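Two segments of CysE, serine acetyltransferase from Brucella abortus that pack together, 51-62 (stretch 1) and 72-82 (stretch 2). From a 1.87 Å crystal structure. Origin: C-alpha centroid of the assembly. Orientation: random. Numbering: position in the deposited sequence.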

# COMPACT_ATOMS: atom_id res chain seq x y z
N LEU A 51 2.11 -24.68 11.87
CA LEU A 51 2.53 -24.68 10.48
C LEU A 51 1.37 -24.26 9.59
O LEU A 51 1.57 -23.49 8.66
N GLU A 52 0.15 -24.74 9.88
CA GLU A 52 -1.02 -24.35 9.09
C GLU A 52 -1.20 -22.85 9.03
O GLU A 52 -1.45 -22.27 7.95
N GLU A 53 -1.06 -22.21 10.17
CA GLU A 53 -1.18 -20.75 10.25
C GLU A 53 -0.05 -20.02 9.54
O GLU A 53 -0.30 -19.01 8.89
N ALA A 54 1.19 -20.52 9.64
CA ALA A 54 2.29 -19.95 8.84
C ALA A 54 2.05 -20.00 7.30
O ALA A 54 2.35 -19.00 6.60
N VAL A 55 1.61 -21.17 6.81
CA VAL A 55 1.35 -21.43 5.36
C VAL A 55 0.20 -20.54 4.91
O VAL A 55 0.33 -19.80 3.91
N MET A 56 -0.89 -20.54 5.67
CA MET A 56 -2.03 -19.63 5.35
C MET A 56 -1.62 -18.18 5.32
O MET A 56 -2.02 -17.44 4.39
N HIS A 57 -0.82 -17.76 6.31
CA HIS A 57 -0.33 -16.40 6.35
C HIS A 57 0.58 -16.06 5.17
O HIS A 57 0.36 -15.04 4.51
N ARG A 58 1.60 -16.87 4.92
CA ARG A 58 2.46 -16.65 3.74
C ARG A 58 1.65 -16.50 2.46
O ARG A 58 1.84 -15.52 1.68
N ILE A 59 0.72 -17.43 2.24
CA ILE A 59 -0.00 -17.45 0.99
C ILE A 59 -0.95 -16.25 0.91
O ILE A 59 -1.04 -15.61 -0.14
N ALA A 60 -1.65 -15.97 2.01
CA ALA A 60 -2.51 -14.80 2.08
C ALA A 60 -1.77 -13.50 1.72
O ALA A 60 -2.31 -12.69 0.96
N GLU A 61 -0.54 -13.34 2.22
CA GLU A 61 0.28 -12.13 1.99
C GLU A 61 0.73 -12.04 0.54
O GLU A 61 0.78 -10.95 -0.02
N ARG A 62 1.04 -13.18 -0.07
CA ARG A 62 1.42 -13.17 -1.48
C ARG A 62 0.23 -12.80 -2.38
O ARG A 62 0.38 -12.04 -3.34
N ILE A 72 -8.79 -11.04 4.53
CA ILE A 72 -9.95 -11.77 4.06
C ILE A 72 -9.53 -13.13 3.53
O ILE A 72 -10.17 -14.16 3.85
N LEU A 73 -8.43 -13.15 2.78
CA LEU A 73 -7.90 -14.44 2.27
C LEU A 73 -7.49 -15.36 3.43
O LEU A 73 -7.80 -16.54 3.41
N ARG A 74 -6.77 -14.83 4.42
CA ARG A 74 -6.32 -15.63 5.57
C ARG A 74 -7.49 -16.18 6.41
O ARG A 74 -7.45 -17.35 6.83
N GLN A 75 -8.50 -15.34 6.66
CA GLN A 75 -9.72 -15.74 7.36
C GLN A 75 -10.50 -16.84 6.59
O GLN A 75 -11.08 -17.74 7.21
N THR A 76 -10.53 -16.72 5.26
CA THR A 76 -11.16 -17.72 4.40
C THR A 76 -10.36 -19.06 4.42
O THR A 76 -10.96 -20.11 4.65
N PHE A 77 -9.05 -19.02 4.20
CA PHE A 77 -8.17 -20.16 4.55
C PHE A 77 -8.47 -20.83 5.90
O PHE A 77 -8.59 -22.05 5.96
N ASP A 78 -8.58 -20.05 6.99
CA ASP A 78 -8.96 -20.57 8.31
C ASP A 78 -10.26 -21.40 8.25
O ASP A 78 -10.34 -22.44 8.88
N THR A 79 -11.28 -20.89 7.55
CA THR A 79 -12.56 -21.55 7.35
C THR A 79 -12.38 -22.91 6.61
O THR A 79 -12.95 -23.95 7.02
N MET A 80 -11.57 -22.91 5.54
CA MET A 80 -11.22 -24.13 4.81
C MET A 80 -10.57 -25.19 5.73
O MET A 80 -11.01 -26.33 5.76
N LEU A 81 -9.57 -24.81 6.52
CA LEU A 81 -8.92 -25.76 7.43
C LEU A 81 -9.90 -26.36 8.45
O LEU A 81 -9.91 -27.56 8.71
N GLU A 82 -10.75 -25.50 9.02
CA GLU A 82 -11.76 -25.94 9.97
C GLU A 82 -12.71 -26.95 9.35
O GLU A 82 -13.02 -27.95 9.98

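Two helices of the same chain run roughly antiparallel here, their axes 8.6 Å apart at closest approach and their N-to-C directions 144° apart. Because they diverge from antiparallel, the spacing is uneven: the CA atoms of Ala60 and Arg74 lie 5.2 Å apart, whereas those of Glu52 and Leu81 lie 8.2 Å apart. At the close approach one partner, Ala60, is small, and Arg74 leads its CB sideways; at the wider Glu52-Leu81 pair both side chains are larger. Together the two stretches bury 524 Å².

The apolar packing begins at the tight end with Ala60, whose CB points toward the partner helix and sits 3.7 Å from Arg74 CB and 4.1 Å from Leu73 CB. The methyl also lies 3.7 Å from Arg74 N, so it rests on backbone as well as side chain. Leu73, in the m,t rotamer, points toward stretch 1 and brings its CD1 to 4.0 Å from Ala60 O.

Farther along, Phe77 points its CB toward stretch 1, with chi1 at -107°, between the usual wells. Ile59 (m,t) meets the edge of this ring, its CG2 3.8 Å from Phe77 CE2. Met56 gives up the most surface of any residue in the contact. Its CB leaves sideways, and chi angles m, t and m carry the thioether across to Phe77, where Met56 SD reaches Phe77 CB at 3.7 Å. The sulfur stands 5.1 Å from the centroid of the Phe77 ring in an oblique approach. Met56 SD also lies 4.4 Å from Leu81 CD2. Leu81 (t,p) points toward stretch 1 and closes the wider end, its CD2 packing at 3.8 Å against CB of Glu52, so the aliphatic base of an acidic side chain serves as apolar surface; Glu52 OE2 is hydrogen-bonded elsewhere in the structure.

No direct hydrogen bond crosses between the stretches. The polar link is built through water instead. Glu61 points its CB away, but its m,m rotamer brings the carboxylate back, while Arg74 leaves sideways and extends through t,t before chi3 turns to p. Glu61 OE2 then lies near the plane of the guanidinium at its edge, 4.4 Å from Arg74 NH1, too far for a salt bridge. Two waters span that gap: water 2 donates to Glu61 OE2 at 2.7 Å and accepts from Arg74 NH1 at 2.8 Å, and water 1 donates to Glu61 OE2 at 2.6 Å and accepts a weak bond from Arg74 NH1 at 3.0 Å.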

# COMPACT_ATOMS: atom_id res chain seq x y z
CB LEU A 51 3.09 -26.07 10.11
CG LEU A 51 3.53 -26.30 8.65
CD1 LEU A 51 4.63 -25.32 8.21
CD2 LEU A 51 4.05 -27.72 8.56
CB GLU A 52 -2.30 -24.96 9.68
CG GLU A 52 -2.41 -26.47 9.56
CD GLU A 52 -1.73 -27.27 10.69
OE1 GLU A 52 -0.98 -26.74 11.54
OE2 GLU A 52 -1.93 -28.49 10.71
CB GLU A 53 -1.38 -20.28 11.68
CG GLU A 53 -2.81 -20.49 12.17
CD GLU A 53 -2.91 -20.36 13.68
OE1 GLU A 53 -3.58 -19.43 14.15
OE2 GLU A 53 -2.27 -21.19 14.39
CB ALA A 54 3.60 -20.66 9.17
CB VAL A 55 1.05 -22.96 5.06
CG1 VAL A 55 0.52 -23.23 3.64
CG2 VAL A 55 2.29 -23.83 5.29
CB MET A 56 -3.20 -19.82 6.33
CG MET A 56 -3.77 -21.21 6.26
SD MET A 56 -5.17 -21.56 7.33
CE MET A 56 -4.67 -20.78 8.85
CB HIS A 57 0.39 -16.11 7.65
CG HIS A 57 1.04 -14.75 7.70
ND1 HIS A 57 0.48 -13.70 8.32
CD2 HIS A 57 2.24 -14.31 7.19
CE1 HIS A 57 1.29 -12.63 8.22
NE2 HIS A 57 2.36 -12.99 7.52
CB ARG A 58 3.45 -17.80 3.57
CG ARG A 58 4.38 -17.61 2.38
CD ARG A 58 5.49 -16.63 2.76
NE ARG A 58 6.16 -15.99 1.63
CZ ARG A 58 5.94 -14.74 1.24
NH1 ARG A 58 5.00 -14.02 1.82
NH2 ARG A 58 6.64 -14.21 0.23
CB ILE A 59 -0.75 -18.76 0.75
CG1 ILE A 59 0.25 -19.93 0.62
CG2 ILE A 59 -1.51 -18.66 -0.56
CD1 ILE A 59 -0.42 -21.27 0.53
CB ALA A 60 -3.25 -14.72 3.43
CB GLU A 61 1.54 -12.08 2.90
CG GLU A 61 1.27 -11.82 4.39
CD GLU A 61 0.43 -10.58 4.65
OE1 GLU A 61 0.89 -9.48 4.29
OE2 GLU A 61 -0.71 -10.69 5.15
CB ARG A 62 2.04 -14.53 -1.88
CG ARG A 62 3.29 -14.89 -1.06
CD ARG A 62 4.11 -15.95 -1.81
NE ARG A 62 4.89 -15.28 -2.84
CZ ARG A 62 5.73 -15.86 -3.71
NH1 ARG A 62 5.87 -17.18 -3.77
NH2 ARG A 62 6.41 -15.10 -4.55
CB ILE A 72 -10.72 -10.98 2.96
CG1 ILE A 72 -11.40 -9.75 3.63
CG2 ILE A 72 -11.73 -11.89 2.26
CD1 ILE A 72 -11.68 -8.59 2.68
CB LEU A 73 -6.74 -14.22 1.30
CG LEU A 73 -7.03 -13.38 0.05
CD1 LEU A 73 -5.79 -13.28 -0.85
CD2 LEU A 73 -8.16 -14.06 -0.68
CB ARG A 74 -5.35 -14.83 6.43
CG ARG A 74 -4.77 -15.56 7.64
CD ARG A 74 -3.98 -14.61 8.56
NE ARG A 74 -4.85 -13.57 9.12
CZ ARG A 74 -4.88 -12.28 8.75
NH1 ARG A 74 -4.04 -11.81 7.83
NH2 ARG A 74 -5.75 -11.46 9.35
CB GLN A 75 -10.64 -14.53 7.61
CG GLN A 75 -10.06 -13.43 8.52
CD GLN A 75 -10.85 -12.12 8.45
OE1 GLN A 75 -11.72 -11.93 7.59
NE2 GLN A 75 -10.57 -11.22 9.40
CB THR A 76 -11.39 -17.15 2.98
OG1 THR A 76 -12.04 -15.88 3.13
CG2 THR A 76 -12.27 -18.08 2.15
CB PHE A 77 -6.70 -19.73 4.54
CG PHE A 77 -5.92 -20.25 3.37
CD1 PHE A 77 -5.84 -21.62 3.12
CD2 PHE A 77 -5.23 -19.36 2.54
CE1 PHE A 77 -5.11 -22.10 2.03
CE2 PHE A 77 -4.50 -19.83 1.44
CZ PHE A 77 -4.44 -21.20 1.21
CB ASP A 78 -9.22 -19.44 9.33
CG ASP A 78 -7.96 -18.67 9.73
OD1 ASP A 78 -6.86 -19.26 9.80
OD2 ASP A 78 -8.08 -17.46 10.05
CB THR A 79 -13.58 -20.64 6.59
OG1 THR A 79 -13.89 -19.50 7.41
CG2 THR A 79 -14.86 -21.35 6.36
CB MET A 80 -10.37 -23.81 3.58
CG MET A 80 -10.17 -24.99 2.64
SD MET A 80 -8.68 -25.88 3.10
CE MET A 80 -7.53 -24.93 2.10
CB LEU A 81 -7.76 -25.09 8.16
CG LEU A 81 -7.09 -25.85 9.29
CD1 LEU A 81 -6.52 -27.17 8.78
CD2 LEU A 81 -6.04 -24.97 9.99
CB GLU A 82 -12.51 -24.73 10.53
CG GLU A 82 -13.42 -25.02 11.72
CD GLU A 82 -14.23 -23.79 12.11
OE1 GLU A 82 -14.25 -22.79 11.32
OE2 GLU A 82 -14.84 -23.79 13.20
O HOH W 1 -2.57 -9.49 6.57
O HOH W 2 -1.90 -12.87 6.31